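Local coordinates for HRDC domain-containing protein (Bifidobacterium adolescentis ATCC 15703, PDB 3CYM) that is of unknown function but probably binds nucleic acid and acts as a 3'-5' exonuclease of the ribonuclease D type, at residues Q190-M193 with E194-Q197; V373-I376 with A377-T380; R417-Q420 with V421-A425; Q364-N367 with R368-A372; P106-E110 with L111-P115. One frame throughout, in Å; residues are numbered along the deposited sequence.

Interaction 1 (Q190-M193 with E194-Q197)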
loop_
_atom_site.group_PDB
_atom_site.type_symbol
_atom_site.label_atom_id
_atom_site.label_comp_id
_atom_site.label_asym_id
_atom_site.label_seq_id
_atom_site.Cartn_x
_atom_site.Cartn_y
_atom_site.Cartn_z
ATOM N N GLN A 190 5.903 26.976 -8.381
ATOM C CA GLN A 190 5.407 26.314 -9.588
ATOM C C GLN A 190 3.906 26.546 -9.785
ATOM O O GLN A 190 3.344 26.150 -10.803
ATOM C CB GLN A 190 5.707 24.810 -9.559
ATOM C CG GLN A 190 7.140 24.419 -9.942
ATOM C CD GLN A 190 7.267 22.935 -10.321
ATOM O OE1 GLN A 190 6.290 22.292 -10.719
ATOM N NE2 GLN A 190 8.476 22.393 -10.204
ATOM N N GLY A 191 3.271 27.184 -8.806
ATOM C CA GLY A 191 1.847 27.485 -8.842
ATOM C C GLY A 191 0.961 26.256 -8.734
ATOM O O GLY A 191 -0.137 26.235 -9.300
ATOM N N LYS A 192 1.440 25.239 -8.013
ATOM C CA LYS A 192 0.712 23.978 -7.834
ATOM C C LYS A 192 0.239 23.724 -6.389
ATOM O O LYS A 192 -0.224 22.623 -6.081
ATOM C CB LYS A 192 1.543 22.785 -8.345
ATOM C CG LYS A 192 2.066 22.962 -9.767
ATOM C CD LYS A 192 2.679 21.697 -10.312
ATOM C CE LYS A 192 3.053 21.883 -11.764
ATOM N NZ LYS A 192 4.032 20.867 -12.196
ATOM N N MET A 193 0.329 24.743 -5.524
ATOM C CA MET A 193 0.022 24.596 -4.093
ATOM C C MET A 193 -1.440 24.223 -3.818
ATOM O O MET A 193 -1.702 23.389 -2.953
ATOM C CB MET A 193 0.467 25.831 -3.287
ATOM C CG MET A 193 0.568 25.663 -1.749
ATOM S SD MET A 193 1.663 24.384 -1.013
ATOM C CE MET A 193 0.453 23.185 -0.485
ATOM N N GLU A 194 -2.388 24.794 -4.564
ATOM C CA GLU A 194 -3.791 24.407 -4.363
ATOM C C GLU A 194 -4.125 23.036 -4.967
ATOM O O GLU A 194 -5.033 22.351 -4.489
ATOM C CB GLU A 194 -4.806 25.491 -4.780
ATOM C CG GLU A 194 -4.526 26.244 -6.073
ATOM C CD GLU A 194 -3.666 27.482 -5.868
ATOM O OE1 GLU A 194 -2.768 27.731 -6.703
ATOM O OE2 GLU A 194 -3.889 28.205 -4.875
ATOM N N TRP A 195 -3.375 22.640 -5.993
ATOM C CA TRP A 195 -3.473 21.297 -6.562
ATOM C C TRP A 195 -3.026 20.319 -5.493
ATOM O O TRP A 195 -3.724 19.346 -5.216
ATOM C CB TRP A 195 -2.531 21.133 -7.750
ATOM C CG TRP A 195 -2.845 21.889 -8.999
ATOM C CD1 TRP A 195 -3.764 22.883 -9.173
ATOM C CD2 TRP A 195 -2.186 21.725 -10.257
ATOM N NE1 TRP A 195 -3.727 23.337 -10.465
ATOM C CE2 TRP A 195 -2.768 22.640 -11.155
ATOM C CE3 TRP A 195 -1.157 20.883 -10.712
ATOM C CZ2 TRP A 195 -2.359 22.742 -12.490
ATOM C CZ3 TRP A 195 -0.758 20.975 -12.040
ATOM C CH2 TRP A 195 -1.354 21.901 -12.911
ATOM N N ALA A 196 -1.861 20.606 -4.901
ATOM C CA ALA A 196 -1.304 19.842 -3.782
ATOM C C ALA A 196 -2.311 19.682 -2.646
ATOM O O ALA A 196 -2.647 18.552 -2.275
ATOM C CB ALA A 196 -0.020 20.476 -3.285
ATOM N N GLN A 197 -2.819 20.807 -2.138
ATOM C CA GLN A 197 -3.813 20.792 -1.064
ATOM C C GLN A 197 -5.035 19.899 -1.348
ATOM O O GLN A 197 -5.427 19.105 -0.483
ATOM C CB GLN A 197 -4.235 22.222 -0.696
ATOM C CG GLN A 197 -4.957 22.348 0.648
ATOM C CD GLN A 197 -4.284 21.543 1.756
ATOM O OE1 GLN A 197 -3.094 21.710 2.035
ATOM N NE2 GLN A 197 -5.049 20.667 2.392
HETATM O O HOH W 1 -2.170 25.274 -7.966
HETATM O O HOH W 2 0.154 27.802 -5.989
#
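The Trp-195 indole is covered on both faces. Over one lies the aliphatic chain of Lys-192, with CG 3.9 Å above the ring plane and displaced toward the CE3-CZ3 rim; against the other stacks Trp-419 of helix 418-433. Contact continues along the lysine, whose CD is 3.9 Å from Trp-195 CZ3. With CG anti to the carbonyl carbon (chi1 -52°) and an extended chain beyond, Lys-192 runs across the benzo part of the indole and carries NZ past it. There NZ donates to Gln-190 OE1 at 3.1 Å, almost straight down the C=O bond (170°), and also to the backbone oxygens of Leu-127 and Thr-380. A methionine in place of Lys-192 would probably leave those three oxygens without their shared donor.

The backbone defines a helix-to-helix turn. Gly-191, with positive phi, ends helix 176-190 in a Schellman motif, and Lys-192 is the N-cap of helix 193-207. Its carbonyl starts the next ladder, Ala-196 N to Lys-192 O being 2.9 Å. Two waters tie Glu-194 to the turn: one donates to Gly-191 O (2.6 Å) and to Glu-194 OE1, while the other accepts from Met-193 N and donates to the same OE1. On the apolar side Met-193 CE packs on Ala-196 CB at 3.9 Å. Three oxygens on NZ and an indole along the methylenes probably fix the position of this buried lysine and keep its ammonium solvated by protein oxygens.

Interaction 2 (V373-I376 with A377-T380)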
loop_
_atom_site.group_PDB
_atom_site.type_symbol
_atom_site.label_atom_id
_atom_site.label_comp_id
_atom_site.label_asym_id
_atom_site.label_seq_id
_atom_site.Cartn_x
_atom_site.Cartn_y
_atom_site.Cartn_z
ATOM N N VAL A 373 -4.572 15.135 -23.084
ATOM C CA VAL A 373 -4.126 15.081 -21.697
ATOM C C VAL A 373 -2.585 15.116 -21.613
ATOM O O VAL A 373 -2.033 15.793 -20.744
ATOM C CB VAL A 373 -4.769 13.886 -20.951
ATOM C CG1 VAL A 373 -4.221 13.736 -19.551
ATOM C CG2 VAL A 373 -6.282 14.078 -20.884
ATOM N N SER A 374 -1.908 14.437 -22.545
ATOM C CA SER A 374 -0.435 14.487 -22.647
ATOM C C SER A 374 0.093 15.886 -22.952
ATOM O O SER A 374 1.123 16.301 -22.417
ATOM C CB SER A 374 0.094 13.509 -23.702
ATOM O OG SER A 374 -0.159 12.167 -23.327
ATOM N N GLN A 375 -0.617 16.609 -23.811
ATOM C CA GLN A 375 -0.243 17.975 -24.136
ATOM C C GLN A 375 -0.306 18.876 -22.894
ATOM O O GLN A 375 0.589 19.696 -22.675
ATOM C CB GLN A 375 -1.104 18.518 -25.278
ATOM C CG GLN A 375 -0.587 19.822 -25.881
ATOM C CD GLN A 375 0.861 19.726 -26.326
ATOM O OE1 GLN A 375 1.181 18.995 -27.259
ATOM N NE2 GLN A 375 1.744 20.469 -25.658
ATOM N N ILE A 376 -1.339 18.689 -22.070
ATOM C CA ILE A 376 -1.507 19.456 -20.826
ATOM C C ILE A 376 -0.413 19.101 -19.808
ATOM O O ILE A 376 0.126 19.977 -19.129
ATOM C CB ILE A 376 -2.929 19.261 -20.224
ATOM C CG1 ILE A 376 -3.994 19.833 -21.181
ATOM C CG2 ILE A 376 -3.026 19.917 -18.852
ATOM C CD1 ILE A 376 -5.447 19.559 -20.808
ATOM N N ALA A 377 -0.084 17.811 -19.745
ATOM C CA ALA A 377 1.004 17.287 -18.937
ATOM C C ALA A 377 2.324 18.000 -19.230
ATOM O O ALA A 377 2.993 18.443 -18.306
ATOM C CB ALA A 377 1.147 15.804 -19.169
ATOM N N GLU A 378 2.673 18.106 -20.516
ATOM C CA GLU A 378 3.834 18.867 -20.985
ATOM C C GLU A 378 3.798 20.339 -20.604
ATOM O O GLU A 378 4.731 20.837 -19.986
ATOM C CB GLU A 378 3.940 18.782 -22.508
ATOM C CG GLU A 378 4.974 17.823 -23.024
ATOM C CD GLU A 378 5.430 18.193 -24.423
ATOM O OE1 GLU A 378 6.656 18.195 -24.663
ATOM O OE2 GLU A 378 4.564 18.495 -25.281
ATOM N N ASP A 379 2.712 21.024 -20.969
ATOM C CA ASP A 379 2.580 22.468 -20.763
ATOM C C ASP A 379 2.578 22.896 -19.296
ATOM O O ASP A 379 2.915 24.037 -18.983
ATOM C CB ASP A 379 1.322 22.997 -21.453
ATOM C CG ASP A 379 1.329 22.765 -22.963
ATOM O OD1 ASP A 379 0.238 22.816 -23.570
ATOM O OD2 ASP A 379 2.412 22.520 -23.542
ATOM N N THR A 380 2.201 21.980 -18.406
ATOM C CA THR A 380 2.239 22.233 -16.963
ATOM C C THR A 380 3.388 21.506 -16.249
ATOM O O THR A 380 3.588 21.714 -15.054
ATOM C CB THR A 380 0.902 21.857 -16.274
ATOM O OG1 THR A 380 0.740 20.434 -16.287
ATOM C CG2 THR A 380 -0.293 22.528 -16.977
#
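Ile-376 O is gripped twice by Thr-380: the hydroxyl OG1 donates at 2.9 Å and the backbone N at 3.0 Å, reaching the oxygen from opposite faces of its carbonyl plane. The threonine torsion explains this, for chi1 of 69° sets OG1 between its own backbone N and carbonyl carbon and so turns it back toward the preceding turn. OG1 is also hydrogen-bonded to Thr-382 OG1, just past the segment.

A second polar pair spans one turn nearby. Gln-375 has CG anti to the backbone N and bends at chi2, bringing NE2 to Asp-379 OD2 at 3.0 Å. The acceptor lies in the amide plane, yet the amide meets the carboxylate from above its plane, 36° out, and the N-H angle is only 135°. NE2 also makes a weak bond to Asp-379 OD1 at 3.5 Å, so both carboxylate oxygens are used, unequally. Both pairs are i to i+4 contacts in the last turns of helix 360-380, a helix of the HRDC-like C-terminal domain. The main-chain ladder runs beneath them, as in Ala-377 N to Val-373 O at 3.0 Å. Away from the polar pairs, Ile-376 packs on Leu-423 and Val-424 of helix 418-433, whereas Ala-377 rests on Val-384 and Val-387 of helix 384-387.

Interaction 3 (R417-Q420 with V421-A425)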
loop_
_atom_site.group_PDB
_atom_site.type_symbol
_atom_site.label_atom_id
_atom_site.label_comp_id
_atom_site.label_asym_id
_atom_site.label_seq_id
_atom_site.Cartn_x
_atom_site.Cartn_y
_atom_site.Cartn_z
ATOM N N ARG A 417 -10.426 15.217 -9.038
ATOM C CA ARG A 417 -10.496 16.418 -8.225
ATOM C C ARG A 417 -10.901 17.617 -9.059
ATOM O O ARG A 417 -10.769 17.598 -10.286
ATOM C CB ARG A 417 -9.157 16.658 -7.527
ATOM C CG ARG A 417 -9.047 15.975 -6.178
ATOM C CD ARG A 417 -9.134 14.465 -6.289
ATOM N NE ARG A 417 -7.829 13.898 -6.599
ATOM C CZ ARG A 417 -7.626 12.734 -7.208
ATOM N NH1 ARG A 417 -6.387 12.324 -7.422
ATOM N NH2 ARG A 417 -8.643 11.987 -7.610
ATOM N N ASP A 418 -11.410 18.644 -8.384
ATOM C CA ASP A 418 -11.837 19.877 -9.036
ATOM C C ASP A 418 -10.751 20.506 -9.903
ATOM O O ASP A 418 -11.044 20.969 -10.997
ATOM C CB ASP A 418 -12.333 20.897 -8.007
ATOM C CG ASP A 418 -13.553 20.417 -7.238
ATOM O OD1 ASP A 418 -14.138 19.370 -7.600
ATOM O OD2 ASP A 418 -13.926 21.105 -6.262
ATOM N N TRP A 419 -9.503 20.511 -9.429
ATOM C CA TRP A 419 -8.404 21.093 -10.208
ATOM C C TRP A 419 -8.112 20.309 -11.489
ATOM O O TRP A 419 -7.733 20.897 -12.500
ATOM C CB TRP A 419 -7.127 21.264 -9.374
ATOM C CG TRP A 419 -6.399 19.987 -9.006
ATOM C CD1 TRP A 419 -6.584 19.236 -7.881
ATOM C CD2 TRP A 419 -5.358 19.335 -9.751
ATOM N NE1 TRP A 419 -5.737 18.154 -7.879
ATOM C CE2 TRP A 419 -4.962 18.196 -9.009
ATOM C CE3 TRP A 419 -4.717 19.604 -10.969
ATOM C CZ2 TRP A 419 -3.969 17.311 -9.456
ATOM C CZ3 TRP A 419 -3.722 18.731 -11.407
ATOM C CH2 TRP A 419 -3.361 17.598 -10.654
ATOM N N GLN A 420 -8.312 18.993 -11.432
ATOM C CA GLN A 420 -8.054 18.114 -12.561
ATOM C C GLN A 420 -9.108 18.334 -13.622
ATOM O O GLN A 420 -8.779 18.470 -14.785
ATOM C CB GLN A 420 -8.026 16.653 -12.127
ATOM C CG GLN A 420 -7.000 16.370 -11.063
ATOM C CD GLN A 420 -6.875 14.919 -10.737
ATOM O OE1 GLN A 420 -7.867 14.230 -10.506
ATOM N NE2 GLN A 420 -5.647 14.432 -10.718
ATOM N N VAL A 421 -10.364 18.410 -13.189
ATOM C CA VAL A 421 -11.516 18.723 -14.044
ATOM C C VAL A 421 -11.410 20.113 -14.696
ATOM O O VAL A 421 -11.597 20.249 -15.900
ATOM C CB VAL A 421 -12.845 18.583 -13.248
ATOM C CG1 VAL A 421 -14.040 18.997 -14.087
ATOM C CG2 VAL A 421 -13.021 17.155 -12.768
ATOM N N SER A 422 -11.094 21.131 -13.903
ATOM C CA SER A 422 -10.889 22.485 -14.415
ATOM C C SER A 422 -9.747 22.616 -15.422
ATOM O O SER A 422 -9.839 23.398 -16.359
ATOM C CB SER A 422 -10.651 23.443 -13.257
ATOM O OG SER A 422 -11.798 23.503 -12.431
ATOM N N LEU A 423 -8.680 21.846 -15.221
ATOM C CA LEU A 423 -7.532 21.848 -16.122
ATOM C C LEU A 423 -7.791 21.064 -17.406
ATOM O O LEU A 423 -7.298 21.418 -18.469
ATOM C CB LEU A 423 -6.302 21.284 -15.406
ATOM C CG LEU A 423 -4.927 21.396 -16.063
ATOM C CD1 LEU A 423 -4.517 22.856 -16.289
ATOM C CD2 LEU A 423 -3.896 20.658 -15.232
ATOM N N VAL A 424 -8.591 20.014 -17.313
ATOM C CA VAL A 424 -8.599 18.998 -18.357
ATOM C C VAL A 424 -9.883 18.954 -19.194
ATOM O O VAL A 424 -9.810 18.813 -20.412
ATOM C CB VAL A 424 -8.188 17.606 -17.737
ATOM C CG1 VAL A 424 -9.061 16.440 -18.179
ATOM C CG2 VAL A 424 -6.700 17.340 -17.939
ATOM N N ALA A 425 -11.035 19.108 -18.544
ATOM C CA ALA A 425 -12.322 18.690 -19.113
ATOM C C ALA A 425 -12.719 19.322 -20.446
ATOM O O ALA A 425 -13.244 18.636 -21.321
ATOM C CB ALA A 425 -13.424 18.864 -18.098
#
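Ser-422 doubles its hold on Asp-418 O: its backbone N donates at 2.9 Å and its OG at 3.0 Å, from opposite faces of the carbonyl plane. The hydroxyl stands 36° above that plane, where chi1 of -63° puts OG beside its own N. One residue on, Leu-423 N bonds Trp-419 O, and Leu-423 CD2 lies 4.3 Å from CZ3 at the edge of the Trp-419 indole, near its plane. Val-424 N reaches Gln-420 O only weakly.

Behind this first shell stands the helix start. Arg-417 is the N-cap of helix 418-433, and its backbone N donates to Gln-420 OE1 at 3.1 Å, nearly straight at 161°. This is the side-chain-to-backbone link that forms one half of a capping box. The same OE1 sits 3.6 Å above the Arg-417 guanidinium, over its centre. Gln-420, with CG beside the backbone N and an extended chain, also lays CG 3.4 Å above the Trp-419 ring, over its middle.

Further out, Glu-199 OE1 accepts from Trp-419 NE1 and forms a salt bridge with Arg-417 NE, positioning both side chains. The guanidinium is additionally bonded to Gly-415 O, makes a cation-pi contact with Tyr-202, and meets a glycerol probably left from crystallisation. Val-421 and Val-424 pack on helix 407-414.

Interaction 4 (Q364-N367 with R368-A372)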
loop_
_atom_site.group_PDB
_atom_site.type_symbol
_atom_site.label_atom_id
_atom_site.label_comp_id
_atom_site.label_asym_id
_atom_site.label_seq_id
_atom_site.Cartn_x
_atom_site.Cartn_y
_atom_site.Cartn_z
ATOM N N GLN A 364 -9.940 5.307 -31.261
ATOM C CA GLN A 364 -9.645 6.547 -31.983
ATOM C C GLN A 364 -9.992 7.785 -31.164
ATOM O O GLN A 364 -9.219 8.752 -31.123
ATOM C CB GLN A 364 -10.387 6.584 -33.319
ATOM C CG GLN A 364 -9.476 6.504 -34.524
ATOM C CD GLN A 364 -9.028 5.096 -34.862
ATOM O OE1 GLN A 364 -7.914 4.894 -35.341
ATOM N NE2 GLN A 364 -9.896 4.116 -34.628
ATOM N N VAL A 365 -11.152 7.741 -30.510
ATOM C CA VAL A 365 -11.610 8.804 -29.609
ATOM C C VAL A 365 -10.707 8.907 -28.373
ATOM O O VAL A 365 -10.307 10.010 -27.984
ATOM C CB VAL A 365 -13.086 8.580 -29.189
ATOM C CG1 VAL A 365 -13.535 9.595 -28.121
ATOM C CG2 VAL A 365 -13.987 8.650 -30.412
ATOM N N LEU A 366 -10.384 7.755 -27.779
ATOM C CA LEU A 366 -9.490 7.678 -26.617
ATOM C C LEU A 366 -8.101 8.232 -26.904
ATOM O O LEU A 366 -7.548 8.958 -26.078
ATOM C CB LEU A 366 -9.392 6.244 -26.089
ATOM C CG LEU A 366 -8.485 5.935 -24.887
ATOM C CD1 LEU A 366 -8.953 6.582 -23.579
ATOM C CD2 LEU A 366 -8.337 4.440 -24.719
ATOM N N ASN A 367 -7.550 7.898 -28.069
ATOM C CA ASN A 367 -6.225 8.374 -28.452
ATOM C C ASN A 367 -6.170 9.890 -28.650
ATOM O O ASN A 367 -5.177 10.516 -28.286
ATOM C CB ASN A 367 -5.689 7.617 -29.672
ATOM C CG ASN A 367 -5.267 6.197 -29.339
ATOM O OD1 ASN A 367 -5.108 5.834 -28.171
ATOM N ND2 ASN A 367 -5.083 5.382 -30.369
ATOM N N ARG A 368 -7.244 10.466 -29.199
ATOM C CA ARG A 368 -7.423 11.926 -29.230
ATOM C C ARG A 368 -7.479 12.527 -27.815
ATOM O O ARG A 368 -6.866 13.558 -27.557
ATOM C CB ARG A 368 -8.670 12.330 -30.033
ATOM C CG ARG A 368 -8.585 12.041 -31.538
ATOM C CD ARG A 368 -9.496 12.950 -32.366
ATOM N NE ARG A 368 -10.891 12.916 -31.925
ATOM C CZ ARG A 368 -11.829 12.109 -32.427
ATOM N NH1 ARG A 368 -11.537 11.250 -33.391
ATOM N NH2 ARG A 368 -13.067 12.160 -31.957
ATOM N N VAL A 369 -8.194 11.866 -26.907
ATOM C CA VAL A 369 -8.257 12.278 -25.494
ATOM C C VAL A 369 -6.889 12.172 -24.800
ATOM O O VAL A 369 -6.451 13.117 -24.135
ATOM C CB VAL A 369 -9.356 11.478 -24.737
ATOM C CG1 VAL A 369 -9.203 11.566 -23.208
ATOM C CG2 VAL A 369 -10.720 11.950 -25.181
ATOM N N ARG A 370 -6.223 11.035 -24.988
ATOM C CA ARG A 370 -4.886 10.780 -24.445
ATOM C C ARG A 370 -3.833 11.790 -24.900
ATOM O O ARG A 370 -3.000 12.196 -24.091
ATOM C CB ARG A 370 -4.412 9.375 -24.805
ATOM C CG ARG A 370 -4.995 8.269 -23.950
ATOM C CD ARG A 370 -4.826 6.950 -24.655
ATOM N NE ARG A 370 -3.623 6.247 -24.232
ATOM C CZ ARG A 370 -2.948 5.378 -24.978
ATOM N NH1 ARG A 370 -3.329 5.091 -26.219
ATOM N NH2 ARG A 370 -1.877 4.795 -24.475
ATOM N N LYS A 371 -3.856 12.178 -26.181
ATOM C CA LYS A 371 -2.883 13.163 -26.653
ATOM C C LYS A 371 -3.193 14.566 -26.132
ATOM O O LYS A 371 -2.278 15.369 -25.967
ATOM C CB LYS A 371 -2.673 13.135 -28.181
ATOM C CG LYS A 371 -3.859 13.517 -29.044
ATOM C CD LYS A 371 -3.416 13.880 -30.459
ATOM C CE LYS A 371 -4.566 13.801 -31.476
ATOM N NZ LYS A 371 -4.913 12.401 -31.865
ATOM N N ALA A 372 -4.465 14.831 -25.837
ATOM C CA ALA A 372 -4.898 16.106 -25.285
ATOM C C ALA A 372 -4.437 16.228 -23.829
ATOM O O ALA A 372 -3.938 17.276 -23.409
ATOM C CB ALA A 372 -6.408 16.243 -25.401
#
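Asn-367 OD1 accepts from Arg-370 NH1 at 2.7 Å, the one side-chain hydrogen bond between these two turns. It lies in the guanidinium plane at the group's edge, but the N-H angle is 145° and the amide and guanidinium are turned 40° apart. The two side chains run side by side in the same direction; the arginine's bend at chi3 (95°) brings NH1 back to the amide. A leucine in place of Asn-367 would probably leave NH1 without this acceptor and the guanidinium freer to turn.

Backbone bonds follow the alpha-helical i to i+4 pattern of helix 360-380, in the HRDC-like C-terminal domain, among them Arg-370 N to Leu-366 O at 2.7 Å.

The remaining contacts are by van der Waals touch. Arg-370 CD packs on Leu-366 CG at 3.8 Å. Arg-368 folds back along the helix, its guanidinium lying over Val-365 CA, while NH2 touches Val-365 CG2 at 3.9 Å.

Arg-368 also donates to Ala-431 O and Ile-432 O, at the C-terminal end of helix 418-433, whose carbonyls would probably favour a positive group, although Arg-403 brings a like charge close. Val-365 and Val-369 pack between that helix and helix 390-397, and Leu-366 reaches helix 352-358.

Interaction 5 (P106-E110 with L111-P115)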
loop_
_atom_site.group_PDB
_atom_site.type_symbol
_atom_site.label_atom_id
_atom_site.label_comp_id
_atom_site.label_asym_id
_atom_site.label_seq_id
_atom_site.Cartn_x
_atom_site.Cartn_y
_atom_site.Cartn_z
ATOM N N PRO A 106 -4.435 3.846 6.705
ATOM C CA PRO A 106 -5.359 2.828 7.227
ATOM C C PRO A 106 -4.963 2.255 8.588
ATOM O O PRO A 106 -5.832 2.048 9.445
ATOM C CB PRO A 106 -5.315 1.734 6.154
ATOM C CG PRO A 106 -4.870 2.424 4.923
ATOM C CD PRO A 106 -3.873 3.426 5.407
ATOM N N GLY A 107 -3.662 2.036 8.784
ATOM C CA GLY A 107 -3.124 1.517 10.039
ATOM C C GLY A 107 -3.234 2.495 11.190
ATOM O O GLY A 107 -3.540 2.090 12.306
ATOM N N PHE A 108 -2.979 3.776 10.914
ATOM C CA PHE A 108 -3.165 4.856 11.893
ATOM C C PHE A 108 -4.622 4.973 12.326
ATOM O O PHE A 108 -4.906 5.096 13.514
ATOM C CB PHE A 108 -2.707 6.212 11.337
ATOM C CG PHE A 108 -1.212 6.349 11.171
ATOM C CD1 PHE A 108 -0.697 7.236 10.245
ATOM C CD2 PHE A 108 -0.321 5.598 11.933
ATOM C CE1 PHE A 108 0.673 7.375 10.081
ATOM C CE2 PHE A 108 1.048 5.738 11.779
ATOM C CZ PHE A 108 1.543 6.627 10.849
ATOM N N ASP A 109 -5.532 4.943 11.350
ATOM C CA ASP A 109 -6.977 4.912 11.600
ATOM C C ASP A 109 -7.374 3.717 12.477
ATOM O O ASP A 109 -8.159 3.861 13.417
ATOM C CB ASP A 109 -7.742 4.860 10.278
ATOM C CG ASP A 109 -9.236 4.739 10.473
ATOM O OD1 ASP A 109 -9.794 3.659 10.165
ATOM O OD2 ASP A 109 -9.845 5.718 10.947
ATOM N N GLU A 110 -6.798 2.554 12.185
ATOM C CA GLU A 110 -7.080 1.349 12.956
ATOM C C GLU A 110 -6.577 1.361 14.396
ATOM O O GLU A 110 -7.132 0.673 15.244
ATOM C CB GLU A 110 -6.624 0.095 12.213
ATOM C CG GLU A 110 -7.599 -0.310 11.114
ATOM C CD GLU A 110 -7.731 -1.813 10.955
ATOM O OE1 GLU A 110 -8.818 -2.267 10.531
ATOM O OE2 GLU A 110 -6.755 -2.539 11.253
ATOM N N LEU A 111 -5.552 2.155 14.680
ATOM C CA LEU A 111 -5.108 2.344 16.065
ATOM C C LEU A 111 -5.949 3.391 16.803
ATOM O O LEU A 111 -5.896 3.489 18.029
ATOM C CB LEU A 111 -3.605 2.660 16.127
ATOM C CG LEU A 111 -2.683 1.461 15.845
ATOM C CD1 LEU A 111 -1.320 1.887 15.315
ATOM C CD2 LEU A 111 -2.518 0.568 17.065
ATOM N N GLY A 112 -6.733 4.161 16.050
ATOM C CA GLY A 112 -7.618 5.169 16.624
ATOM C C GLY A 112 -7.062 6.579 16.528
ATOM O O GLY A 112 -7.583 7.496 17.162
ATOM N N MET A 113 -6.004 6.750 15.739
ATOM C CA MET A 113 -5.447 8.072 15.488
ATOM C C MET A 113 -6.345 8.846 14.518
ATOM O O MET A 113 -7.033 8.254 13.685
ATOM C CB MET A 113 -4.015 7.975 14.957
ATOM C CG MET A 113 -2.968 7.706 16.028
ATOM S SD MET A 113 -1.351 7.285 15.349
ATOM C CE MET A 113 -1.483 5.530 15.249
ATOM N N GLU A 114 -6.345 10.169 14.646
ATOM C CA GLU A 114 -7.192 11.012 13.812
ATOM C C GLU A 114 -6.438 12.213 13.235
ATOM O O GLU A 114 -6.603 13.329 13.729
ATOM C CB GLU A 114 -8.419 11.472 14.609
ATOM C CG GLU A 114 -9.684 11.647 13.774
ATOM C CD GLU A 114 -9.875 13.061 13.230
ATOM O OE1 GLU A 114 -10.071 13.212 12.003
ATOM O OE2 GLU A 114 -9.841 14.022 14.027
ATOM N N PRO A 115 -5.606 11.990 12.189
ATOM C CA PRO A 115 -4.948 13.098 11.482
ATOM C C PRO A 115 -5.961 14.075 10.878
ATOM O O PRO A 115 -6.896 13.662 10.182
ATOM C CB PRO A 115 -4.160 12.390 10.373
ATOM C CG PRO A 115 -3.985 10.990 10.861
ATOM C CD PRO A 115 -5.229 10.684 11.612
HETATM O O HOH W 3 -9.562 7.976 12.638
#
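Phe-108 O draws three N-H groups as helix 101-111 ends: Met-113 N at 3.0 Å, and, both weakly, Leu-111 N and Gly-112 N. The bond from Met-113 and the one from Gly-112 N to Asp-109 O (3.0 Å) close a Schellman motif. The latter is poorly directed, its donor standing 67° above the carbonyl plane. Gly-112 takes a positive phi, and at its backbone angles a CB would jam against the carbonyl oxygen of Leu-111, which accounts for glycine.

The turn folds Met-113 back onto Phe-108, five residues earlier. Met-113 CE is 3.5 Å from Phe-108 CD2, and SD lies 4.7 Å from the ring centroid, 40° off its normal, a Met-aromatic contact of oblique geometry. An extended chi2 followed by a bend at chi3 (-91°) turns the methyl in toward the ring. Leu-111 lays CD1 against Gly-107 O at 3.7 Å.

On the polar side a water bridges Asp-109 OD2 and Met-113 O, donating to each at 2.8 Å. Glu-110 has its partner beyond the turn, in a salt bridge with Arg-211.

Phe-108 meets Trp-96 of strand 95-98 edge-to-face and touches Val-60 of strand 57-65. Met-113 fills in between Trp-96, Phe-62 and helix 84-91. The helix end is thus packed on the mixed sheet of the exonuclease domain, just before strand 117-120.

How the interactions relate
Interactions 1, 2 and 3 meet where helix 193-207 joins the C-terminal helices. Lys-192 NZ of interaction 1 is 3.0 Å from Thr-380 O of interaction 2, and Trp-195 CD2 is 3.4 Å from Trp-419 CE3 of interaction 3. Between interactions 2 and 3, Ile-376 CD1 lies 3.5 Å from Leu-423 O. Interaction 4 continues interaction 2 along helix 360-380, their centres about 13 Å apart. Interaction 5 stands alone in the exonuclease domain, its nearest atoms about 11 Å from interaction 1. Its Phe-108 side chain is about 8 Å from a bound sodium ion; Asp-44, Glu-46 and Asp-172 bind sodium in this domain.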